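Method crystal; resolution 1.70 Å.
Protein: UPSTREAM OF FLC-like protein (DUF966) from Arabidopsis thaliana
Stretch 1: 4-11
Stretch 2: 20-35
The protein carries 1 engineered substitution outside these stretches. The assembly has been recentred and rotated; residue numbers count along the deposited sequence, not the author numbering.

Stretch 1 (4-11) RIVPVVYY
Stretch 2, residues 20-35: HPHFIEVPLSSHNGLY

How does the contact begin at Arg-4? Its carbonyl O accepts a hydrogen bond from Leu-28 N (2.9 Å), just before the antiparallel ladder of strands 5-11 and 22-27, whose N-to-C directions differ by 147°. The exposed, poorly ordered side chain (chi2 t, chi3 p) lays one guanidinium face against Leu-28 CD1, 3.3 Å from Arg-4 NH2, while Arg-4 NH1 donates to His-31 O at 3.2 Å.

What sets the register from Ile-5 to Val-8, and which side chains are buried? Residues Ile-5 to Val-8 are extended, phi -77° to -128° and psi 131° to 148°, and pair Ile-5 with Pro-27, Val-6 with Val-26, Pro-7 with Glu-25 and Val-8 with Ile-24. Exposed Ile-5 (p) brings CD1 3.4 Å from Glu-25 CD; its partner Pro-27, lacking an amide hydrogen, fits a non-hydrogen-bonded pair. Val-6 N reaches Val-26 O at 2.9 Å and Val-26 N returns to Val-6 O at 2.7 Å; buried Val-6 (m) points to the opposite face from Ile-5, shared with Val-8 and Val-26 (t). Pro-7, also without an amide hydrogen, suits its non-hydrogen-bonded pair, and on the Ile-5 face Pro-7 CB lies 3.4 Å from Phe-23 CE2. Val-8 N to Ile-24 O is 2.8 Å, Ile-24 N to Val-8 O 2.9 Å; buried Val-8 (t) sets CG2 3.6 Å from Val-26 CG2 and 4.2 Å from Leu-34 CD2, compact branches suiting this apolar layer.

How do the aromatic residues close the ladder? Val-9 (t) pairs with Phe-23 (t), and Val-9 CG1 lies 3.6 Å from Pro-21 CB. Tyr-10 N donates to His-22 O (2.9 Å) and Tyr-10 O receives His-22 N (2.8 Å). Buried Tyr-10 (p, chi2 -89°) takes His-22 CB over its ring, 3.6 Å from the centroid; the His-22 ring (m) is nearly parallel but slid aside. Tyr-11 (m, chi2 84°) likewise covers Pro-21 CB, 3.6 Å from its ring centroid.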

# COMPACT_ATOMS: atom_id res chain seq x y z
N ARG A 4 -12.23 6.51 11.53
CA ARG A 4 -12.21 5.05 11.31
C ARG A 4 -10.80 4.64 10.86
O ARG A 4 -10.03 5.45 10.35
CB ARG A 4 -13.17 4.66 10.19
CG ARG A 4 -13.85 3.32 10.45
CD ARG A 4 -15.04 3.14 9.53
NE ARG A 4 -14.55 2.65 8.25
CZ ARG A 4 -14.50 3.36 7.12
NH1 ARG A 4 -14.91 4.62 7.11
NH2 ARG A 4 -14.04 2.79 6.02
N ILE A 5 -10.50 3.36 11.07
CA ILE A 5 -9.20 2.82 10.70
C ILE A 5 -9.45 1.58 9.84
O ILE A 5 -10.43 0.85 9.98
CB ILE A 5 -8.30 2.53 11.93
CG1 ILE A 5 -8.83 1.36 12.76
CG2 ILE A 5 -8.09 3.77 12.80
CD1 ILE A 5 -8.16 0.05 12.43
N VAL A 6 -8.60 1.42 8.85
CA VAL A 6 -8.72 0.26 8.00
C VAL A 6 -7.45 -0.57 8.06
O VAL A 6 -6.33 -0.04 8.21
CB VAL A 6 -9.12 0.59 6.55
CG1 VAL A 6 -10.46 1.32 6.48
CG2 VAL A 6 -8.06 1.33 5.78
N PRO A 7 -7.62 -1.90 7.91
CA PRO A 7 -6.48 -2.82 7.88
C PRO A 7 -5.77 -2.77 6.53
O PRO A 7 -6.41 -2.84 5.50
CB PRO A 7 -7.17 -4.18 8.10
CG PRO A 7 -8.62 -4.01 7.54
CD PRO A 7 -8.95 -2.55 7.79
N VAL A 8 -4.44 -2.67 6.53
CA VAL A 8 -3.68 -2.70 5.28
C VAL A 8 -2.58 -3.73 5.38
O VAL A 8 -1.81 -3.71 6.35
CB VAL A 8 -3.12 -1.31 4.94
CG1 VAL A 8 -2.28 -1.33 3.67
CG2 VAL A 8 -4.25 -0.27 4.81
N VAL A 9 -2.44 -4.62 4.38
CA VAL A 9 -1.31 -5.53 4.31
C VAL A 9 -0.40 -5.01 3.19
O VAL A 9 -0.91 -4.64 2.14
CB VAL A 9 -1.73 -6.99 4.03
CG1 VAL A 9 -0.55 -7.90 3.65
CG2 VAL A 9 -2.45 -7.62 5.25
N TYR A 10 0.92 -4.96 3.45
CA TYR A 10 1.81 -4.57 2.35
C TYR A 10 3.01 -5.51 2.26
O TYR A 10 3.57 -6.00 3.26
CB TYR A 10 2.25 -3.09 2.43
CG TYR A 10 3.13 -2.71 3.61
CD1 TYR A 10 2.58 -2.31 4.81
CD2 TYR A 10 4.51 -2.79 3.53
CE1 TYR A 10 3.38 -1.95 5.90
CE2 TYR A 10 5.33 -2.44 4.59
CZ TYR A 10 4.76 -2.06 5.80
OH TYR A 10 5.58 -1.72 6.85
N TYR A 11 3.47 -5.75 1.01
CA TYR A 11 4.65 -6.55 0.71
C TYR A 11 5.76 -5.61 0.23
O TYR A 11 5.48 -4.67 -0.52
CB TYR A 11 4.36 -7.47 -0.48
CG TYR A 11 3.40 -8.58 -0.15
CD1 TYR A 11 2.03 -8.34 -0.18
CD2 TYR A 11 3.87 -9.84 0.20
CE1 TYR A 11 1.16 -9.38 0.09
CE2 TYR A 11 2.99 -10.88 0.51
CZ TYR A 11 1.63 -10.63 0.44
OH TYR A 11 0.69 -11.58 0.74
N HIS A 20 8.13 -11.69 4.47
CA HIS A 20 6.71 -11.76 4.72
C HIS A 20 6.17 -10.34 4.60
O HIS A 20 6.91 -9.33 4.77
CB HIS A 20 6.45 -12.19 6.18
CG HIS A 20 7.10 -13.45 6.59
ND1 HIS A 20 6.90 -14.64 5.90
CD2 HIS A 20 7.94 -13.71 7.63
CE1 HIS A 20 7.56 -15.60 6.53
NE2 HIS A 20 8.20 -15.05 7.58
N PRO A 21 4.88 -10.24 4.28
CA PRO A 21 4.19 -8.98 4.32
C PRO A 21 4.06 -8.49 5.76
O PRO A 21 4.42 -9.18 6.70
CB PRO A 21 2.82 -9.29 3.72
CG PRO A 21 2.59 -10.74 4.11
CD PRO A 21 3.97 -11.37 3.98
N HIS A 22 3.67 -7.22 5.82
CA HIS A 22 3.41 -6.50 7.04
C HIS A 22 1.93 -6.18 7.12
O HIS A 22 1.29 -5.97 6.09
CB HIS A 22 4.20 -5.18 7.02
CG HIS A 22 5.63 -5.38 7.39
ND1 HIS A 22 6.59 -5.79 6.46
CD2 HIS A 22 6.25 -5.29 8.58
CE1 HIS A 22 7.75 -5.91 7.09
NE2 HIS A 22 7.58 -5.65 8.37
N PHE A 23 1.40 -6.12 8.36
CA PHE A 23 0.05 -5.66 8.61
C PHE A 23 0.08 -4.39 9.44
O PHE A 23 0.75 -4.39 10.47
CB PHE A 23 -0.74 -6.70 9.43
CG PHE A 23 -2.11 -6.19 9.82
CD1 PHE A 23 -2.32 -5.46 10.99
CD2 PHE A 23 -3.21 -6.38 8.99
CE1 PHE A 23 -3.60 -5.01 11.36
CE2 PHE A 23 -4.49 -5.94 9.35
CZ PHE A 23 -4.69 -5.25 10.53
N ILE A 24 -0.64 -3.33 8.99
CA ILE A 24 -0.79 -2.12 9.79
C ILE A 24 -2.25 -1.70 9.79
O ILE A 24 -2.98 -2.06 8.87
CB ILE A 24 0.09 -0.98 9.25
CG1 ILE A 24 -0.16 -0.68 7.76
CG2 ILE A 24 1.58 -1.29 9.47
CD1 ILE A 24 0.53 0.62 7.23
N GLU A 25 -2.62 -0.85 10.76
CA GLU A 25 -3.92 -0.20 10.73
C GLU A 25 -3.75 1.24 10.31
O GLU A 25 -2.84 1.91 10.79
CB GLU A 25 -4.55 -0.35 12.12
CG GLU A 25 -4.88 -1.80 12.40
CD GLU A 25 -5.68 -1.96 13.66
OE1 GLU A 25 -5.40 -1.21 14.61
OE2 GLU A 25 -6.60 -2.81 13.65
N VAL A 26 -4.56 1.69 9.33
CA VAL A 26 -4.40 3.03 8.77
C VAL A 26 -5.59 3.92 9.11
O VAL A 26 -6.71 3.63 8.69
CB VAL A 26 -4.15 2.96 7.26
CG1 VAL A 26 -4.12 4.36 6.66
CG2 VAL A 26 -2.84 2.22 7.01
N PRO A 27 -5.38 5.07 9.80
CA PRO A 27 -6.47 6.05 9.98
C PRO A 27 -6.90 6.67 8.65
O PRO A 27 -6.05 7.12 7.87
CB PRO A 27 -5.91 7.08 10.98
CG PRO A 27 -4.74 6.36 11.64
CD PRO A 27 -4.17 5.43 10.57
N LEU A 28 -8.21 6.68 8.41
CA LEU A 28 -8.87 7.25 7.24
C LEU A 28 -9.05 8.76 7.39
O LEU A 28 -9.36 9.26 8.47
CB LEU A 28 -10.25 6.61 7.08
CG LEU A 28 -10.28 5.33 6.26
CD1 LEU A 28 -11.67 5.09 5.69
CD2 LEU A 28 -9.25 5.40 5.15
N SER A 29 -8.86 9.47 6.28
CA SER A 29 -9.09 10.90 6.21
C SER A 29 -10.52 11.16 5.73
O SER A 29 -11.18 12.06 6.24
CB SER A 29 -8.05 11.57 5.32
OG SER A 29 -7.89 10.88 4.08
N SER A 30 -10.99 10.33 4.77
CA SER A 30 -12.38 10.35 4.31
C SER A 30 -13.07 9.02 4.60
O SER A 30 -12.48 7.95 4.46
CB SER A 30 -12.49 10.63 2.84
OG SER A 30 -13.72 10.08 2.35
N HIS A 31 -14.38 9.07 4.85
CA HIS A 31 -15.00 7.87 5.37
C HIS A 31 -15.54 6.95 4.26
O HIS A 31 -16.22 5.97 4.56
CB HIS A 31 -15.87 8.19 6.60
CG HIS A 31 -15.04 8.67 7.76
ND1 HIS A 31 -13.64 8.67 7.74
CD2 HIS A 31 -15.40 9.11 8.99
CE1 HIS A 31 -13.18 9.12 8.89
NE2 HIS A 31 -14.24 9.40 9.68
N ASN A 32 -15.19 7.20 3.00
CA ASN A 32 -15.66 6.26 1.99
C ASN A 32 -14.52 5.67 1.18
O ASN A 32 -14.80 5.08 0.11
CB ASN A 32 -16.44 6.95 0.89
CG ASN A 32 -17.47 7.86 1.49
OD1 ASN A 32 -17.47 9.04 1.20
ND2 ASN A 32 -18.30 7.31 2.38
N GLY A 33 -13.29 5.85 1.69
CA GLY A 33 -12.14 5.57 0.85
C GLY A 33 -10.78 5.90 1.48
O GLY A 33 -10.50 6.95 2.07
N LEU A 34 -9.85 5.02 1.12
CA LEU A 34 -8.46 5.15 1.51
C LEU A 34 -7.66 5.73 0.34
O LEU A 34 -7.91 5.33 -0.81
CB LEU A 34 -8.01 3.73 1.76
CG LEU A 34 -6.51 3.57 2.06
CD1 LEU A 34 -6.12 4.17 3.39
CD2 LEU A 34 -6.15 2.12 1.94
N TYR A 35 -6.76 6.68 0.64
CA TYR A 35 -5.86 7.24 -0.37
C TYR A 35 -4.43 6.84 -0.04
O TYR A 35 -4.10 6.61 1.13
CB TYR A 35 -5.96 8.77 -0.40
CG TYR A 35 -7.31 9.23 -0.90
CD1 TYR A 35 -8.44 9.13 -0.12
CD2 TYR A 35 -7.45 9.69 -2.20
CE1 TYR A 35 -9.70 9.52 -0.59
CE2 TYR A 35 -8.69 10.13 -2.67
CZ TYR A 35 -9.80 10.02 -1.88
OH TYR A 35 -10.97 10.47 -2.46